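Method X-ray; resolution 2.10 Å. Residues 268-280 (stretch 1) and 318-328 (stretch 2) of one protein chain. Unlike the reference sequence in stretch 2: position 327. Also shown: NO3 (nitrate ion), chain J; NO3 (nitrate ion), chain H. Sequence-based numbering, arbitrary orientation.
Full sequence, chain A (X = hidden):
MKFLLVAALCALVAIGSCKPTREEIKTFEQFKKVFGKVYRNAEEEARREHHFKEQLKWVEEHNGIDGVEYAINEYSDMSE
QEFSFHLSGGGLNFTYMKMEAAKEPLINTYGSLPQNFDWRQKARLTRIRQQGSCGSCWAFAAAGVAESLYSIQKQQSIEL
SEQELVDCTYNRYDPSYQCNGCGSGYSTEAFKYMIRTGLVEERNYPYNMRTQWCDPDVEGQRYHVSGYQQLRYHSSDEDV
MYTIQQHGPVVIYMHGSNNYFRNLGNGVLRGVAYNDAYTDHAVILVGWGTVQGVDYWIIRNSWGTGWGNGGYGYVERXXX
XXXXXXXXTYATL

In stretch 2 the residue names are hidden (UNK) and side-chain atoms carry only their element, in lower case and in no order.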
# COMPACT_ATOMS: atom_id res chain seq x y z
N VAL A 268 -16.45 -7.50 -0.54
CA VAL A 268 -15.86 -7.25 0.77
C VAL A 268 -15.19 -8.51 1.30
O VAL A 268 -15.84 -9.53 1.53
CB VAL A 268 -16.90 -6.77 1.80
CG1 VAL A 268 -16.21 -6.55 3.14
CG2 VAL A 268 -17.55 -5.49 1.32
N LEU A 269 -13.88 -8.42 1.46
CA LEU A 269 -13.10 -9.52 1.99
C LEU A 269 -13.40 -9.72 3.46
O LEU A 269 -13.04 -8.90 4.30
CB LEU A 269 -11.60 -9.25 1.77
CG LEU A 269 -10.68 -10.46 1.88
CD1 LEU A 269 -11.14 -11.58 0.93
CD2 LEU A 269 -9.24 -10.05 1.57
N ARG A 270 -14.08 -10.82 3.77
CA ARG A 270 -14.43 -11.17 5.14
C ARG A 270 -13.67 -12.41 5.61
O ARG A 270 -13.25 -13.23 4.80
CB ARG A 270 -15.93 -11.45 5.28
CG ARG A 270 -16.85 -10.27 5.06
CD ARG A 270 -18.27 -10.61 5.54
NE ARG A 270 -18.75 -11.85 4.94
CZ ARG A 270 -19.91 -12.43 5.25
NH1 ARG A 270 -20.71 -11.88 6.16
NH2 ARG A 270 -20.27 -13.55 4.65
N GLY A 271 -13.51 -12.54 6.93
CA GLY A 271 -12.94 -13.74 7.53
C GLY A 271 -11.51 -14.09 7.13
O GLY A 271 -11.13 -15.25 7.16
N VAL A 272 -10.71 -13.10 6.76
CA VAL A 272 -9.32 -13.39 6.39
C VAL A 272 -8.33 -12.90 7.45
O VAL A 272 -8.33 -11.72 7.83
CB VAL A 272 -8.96 -12.76 5.02
CG1 VAL A 272 -7.47 -12.85 4.77
CG2 VAL A 272 -9.73 -13.44 3.90
N ALA A 273 -7.51 -13.84 7.93
CA ALA A 273 -6.30 -13.54 8.70
C ALA A 273 -6.54 -12.59 9.86
O ALA A 273 -5.95 -11.52 9.93
CB ALA A 273 -5.22 -12.96 7.78
N TYR A 274 -7.44 -12.98 10.75
CA TYR A 274 -7.76 -12.20 11.93
C TYR A 274 -6.53 -11.98 12.79
O TYR A 274 -5.77 -12.91 13.05
CB TYR A 274 -8.86 -12.88 12.74
CG TYR A 274 -10.26 -12.70 12.17
CD1 TYR A 274 -10.47 -12.10 10.93
CD2 TYR A 274 -11.38 -13.09 12.90
CE1 TYR A 274 -11.74 -11.93 10.43
CE2 TYR A 274 -12.66 -12.92 12.40
CZ TYR A 274 -12.83 -12.34 11.17
OH TYR A 274 -14.10 -12.16 10.67
N ASN A 275 -6.31 -10.74 13.22
CA ASN A 275 -5.18 -10.39 14.09
C ASN A 275 -3.83 -10.79 13.52
O ASN A 275 -2.93 -11.20 14.26
CB ASN A 275 -5.35 -11.05 15.47
CG ASN A 275 -6.74 -10.84 16.05
OD1 ASN A 275 -7.19 -9.70 16.25
ND2 ASN A 275 -7.44 -11.94 16.32
N ASP A 276 -3.68 -10.69 12.20
CA ASP A 276 -2.42 -11.07 11.55
C ASP A 276 -1.21 -10.28 12.07
O ASP A 276 -1.23 -9.04 12.13
CB ASP A 276 -2.54 -10.87 10.05
CG ASP A 276 -1.64 -11.79 9.28
OD1 ASP A 276 -0.58 -12.19 9.83
OD2 ASP A 276 -2.01 -12.14 8.15
N ALA A 277 -0.15 -11.00 12.42
CA ALA A 277 1.08 -10.36 12.87
C ALA A 277 2.05 -10.14 11.70
O ALA A 277 2.97 -9.32 11.77
CB ALA A 277 1.75 -11.18 13.96
N TYR A 278 1.81 -10.86 10.61
CA TYR A 278 2.71 -10.83 9.46
C TYR A 278 2.32 -9.73 8.49
O TYR A 278 1.23 -9.74 7.91
CB TYR A 278 2.72 -12.18 8.76
CG TYR A 278 3.73 -12.31 7.64
CD1 TYR A 278 5.02 -12.77 7.89
CD2 TYR A 278 3.39 -11.99 6.33
CE1 TYR A 278 5.93 -12.91 6.86
CE2 TYR A 278 4.30 -12.12 5.30
CZ TYR A 278 5.57 -12.58 5.57
OH TYR A 278 6.47 -12.71 4.53
N THR A 279 3.22 -8.79 8.29
CA THR A 279 2.99 -7.67 7.41
C THR A 279 4.12 -7.61 6.36
O THR A 279 5.29 -7.85 6.67
CB THR A 279 2.92 -6.39 8.24
OG1 THR A 279 3.80 -6.55 9.35
CG2 THR A 279 1.51 -6.19 8.80
N ASP A 280 3.76 -7.32 5.11
CA ASP A 280 4.77 -7.15 4.05
C ASP A 280 4.34 -6.15 2.98
O ASP A 280 4.99 -6.02 1.95
CB ASP A 280 5.11 -8.49 3.38
CG ASP A 280 3.90 -9.19 2.76
OD1 ASP A 280 2.78 -8.62 2.77
OD2 ASP A 280 4.07 -10.32 2.27
N UNK A 318 -13.16 -4.71 12.32
CA UNK A 318 -13.55 -5.37 13.56
C UNK A 318 -12.68 -6.53 14.01
O UNK A 318 -12.95 -7.13 15.05
N UNK A 319 -11.64 -6.86 13.24
CA UNK A 319 -10.87 -8.06 13.54
C UNK A 319 -9.38 -7.96 13.27
O UNK A 319 -8.71 -9.00 13.22
c UNK A 319 -13.96 -9.19 12.27
c UNK A 319 -11.41 -9.24 12.73
n UNK A 319 -15.04 -9.69 12.95
c UNK A 319 -14.62 -10.29 14.05
n UNK A 319 -13.30 -10.21 14.08
c UNK A 319 -12.86 -9.53 12.97
N UNK A 320 -8.88 -6.74 13.12
CA UNK A 320 -7.49 -6.54 12.71
C UNK A 320 -7.15 -7.48 11.58
O UNK A 320 -6.12 -8.15 11.60
o UNK A 320 -4.85 -5.65 12.54
c UNK A 320 -6.51 -6.76 13.88
n UNK A 320 -4.10 -6.92 14.26
c UNK A 320 -5.07 -6.39 13.51
N UNK A 321 -8.07 -7.57 10.63
CA UNK A 321 -7.90 -8.47 9.50
C UNK A 321 -6.61 -8.14 8.76
O UNK A 321 -6.34 -6.97 8.45
o UNK A 321 -8.92 -9.19 7.43
c UNK A 321 -9.11 -8.38 8.57
N UNK A 322 -5.79 -9.16 8.51
CA UNK A 322 -4.54 -8.99 7.79
C UNK A 322 -3.59 -7.95 8.42
O UNK A 322 -2.77 -7.39 7.72
c UNK A 322 -4.63 -10.68 4.94
c UNK A 322 -6.22 -8.87 4.32
c UNK A 322 -5.57 -9.59 5.47
c UNK A 322 -4.82 -8.59 6.34
N UNK A 323 -3.73 -7.69 9.71
CA UNK A 323 -2.87 -6.73 10.41
C UNK A 323 -3.05 -5.26 10.03
O UNK A 323 -2.17 -4.44 10.27
N UNK A 324 -4.21 -4.92 9.47
CA UNK A 324 -4.55 -3.55 9.09
C UNK A 324 -4.34 -2.53 10.22
O UNK A 324 -3.86 -1.42 9.98
c UNK A 324 -6.61 -2.07 8.75
c UNK A 324 -6.11 -3.98 7.17
c UNK A 324 -7.55 -4.33 6.76
c UNK A 324 -6.02 -3.49 8.61
N UNK A 325 -4.69 -2.92 11.45
CA UNK A 325 -4.53 -2.04 12.61
C UNK A 325 -3.13 -2.01 13.25
O UNK A 325 -2.94 -1.35 14.27
o UNK A 325 -7.40 -3.06 12.36
n UNK A 325 -7.74 -1.45 13.91
c UNK A 325 -5.53 -2.42 13.71
c UNK A 325 -6.97 -2.33 13.26
N UNK A 326 -2.18 -2.75 12.71
CA UNK A 326 -0.90 -2.90 13.40
C UNK A 326 -0.07 -1.62 13.38
O UNK A 326 0.44 -1.19 14.41
c UNK A 326 -0.68 -5.43 13.12
n UNK A 326 -0.13 -6.48 12.50
o UNK A 326 -1.60 -5.54 13.93
c UNK A 326 -0.09 -4.06 12.79
N UNK A 327 0.04 -1.01 12.20
CA UNK A 327 0.98 0.09 11.99
C UNK A 327 0.36 1.21 11.18
O UNK A 327 0.63 1.37 9.99
c UNK A 327 3.52 -3.88 12.01
c UNK A 327 4.26 -3.66 13.16
o UNK A 327 4.90 -4.71 13.75
c UNK A 327 2.94 -1.54 11.93
c UNK A 327 2.88 -2.82 11.40
c UNK A 327 3.69 -1.34 13.09
c UNK A 327 4.35 -2.39 13.70
c UNK A 327 2.24 -0.39 11.27
N UNK A 328 -0.46 2.00 11.85
CA UNK A 328 -1.18 3.06 11.19
C UNK A 328 -0.47 4.39 11.45
O UNK A 328 -0.16 4.73 12.60
c UNK A 328 -2.62 3.11 11.68
c UNK A 328 -3.27 1.73 11.48
c UNK A 328 -3.40 4.20 10.96
N NO3 J . -11.50 -11.88 16.33
O1 NO3 J . -12.59 -12.51 16.19
O2 NO3 J . -10.49 -12.48 16.78
O3 NO3 J . -11.43 -10.65 16.02
N NO3 H . -6.57 -16.52 5.94
O1 NO3 H . -7.63 -16.68 6.62
O2 NO3 H . -5.56 -15.97 6.48
O3 NO3 H . -6.50 -16.91 4.74
O HOH W 1 -11.32 -10.22 6.52
O HOH W 2 -4.88 -8.21 16.75
O HOH W 3 3.78 -7.28 13.52

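Position 318 has no side-chain atoms, so it is glycine. A CB at its backbone angles (phi 91°, psi 0°) would be jammed against the preceding carbonyl oxygen, so Gly318 answers to its own backbone, not to stretch 1.

Position 319 carries one carbon and then a five-membered ring of three carbons and two nitrogens, which lies over the face of the Tyr274 ring; this is histidine. The ring of His319 forms an offset stack with that of Tyr274, centroids 4.0 Å apart and planes at 5°, while its CB sits over the tyrosine face, 3.4 Å from the centroid. His319 ND1 donates to O3 of the chain J nitrate at 2.7 Å, and Asn275 ND2 reaches O2 of the same ion at 3.1 Å. The backbone contributes too: Asn275 N donates to His319 O at 3.0 Å.

At position 320 two carbons end in one oxygen and one nitrogen, and the side chain reaches Asn275 OD1 through water 2: the carboxamide of asparagine. A carboxylate could not serve as donor and acceptor at once, as Asn320 does: Asn320 OD1 accepts from the backbone N of position 325 at 2.9 Å, and Asn320 ND2 donates to water 2 at 2.9 Å, which in turn donates to Asn275 OD1 at 2.8 Å.

Position 321 has one carbon and one oxygen, the oxygen 2.6 Å from Val272 O: serine. Its short hydroxyl fits a tight polar site, where Ser321 OG donates to that carbonyl and accepts from water 1 at 2.8 Å.

Four carbons forked at the second, with a terminal carbon 3.6 Å from Val272 CG1, identify position 322 as leucine. Although its CA-to-CB bond points away from stretch 1, the branched end of Leu322 gains apolar contacts, that carbon, CD2, also lying 3.7 Å from Ala273 CB. Leu322 N donates to Ala273 O at 2.8 Å.

Position 323 lacks a side chain and is glycine. An ideal CB on Gly323 would stand 2.8 Å from Asp276 O, a clash, and the positive phi of 70° also favours glycine.

Position 324 has four carbons forked at the first, with one arm two carbons long: isoleucine. Ile324 is buried but does not touch stretch 1.

Position 325, with two carbons and a terminal oxygen and nitrogen, is asparagine. Asn325 also makes no contact across, and its ND2 is bonded elsewhere in the structure.

The same atom set recurs at 326, but here the amide nitrogen meets a carbonyl of stretch 1. In Asn326, ND2 donates to Asp276 O at 2.8 Å, while OD1 accepts from Asn320 ND2 at 2.9 Å.

Position 327 has one carbon and a six-carbon ring bearing an oxygen, its edge meeting Thr279 OG1: tyrosine, where the reference has phenylalanine. Thr279 OG1 is 3.8 Å from Tyr327 CE2, and water 3 links Tyr327 OH to Ala277 O, 2.8 Å from each.

Position 328, one carbon carrying two more, is valine; Val328 is out of reach.

The contact thus joins irregular segments through four direct hydrogen bonds and bridging waters, with Leu322 packing on one apolar patch and an aromatic stack nearer the surface.

Stretch 2 318-328: GHNSLGINNYV
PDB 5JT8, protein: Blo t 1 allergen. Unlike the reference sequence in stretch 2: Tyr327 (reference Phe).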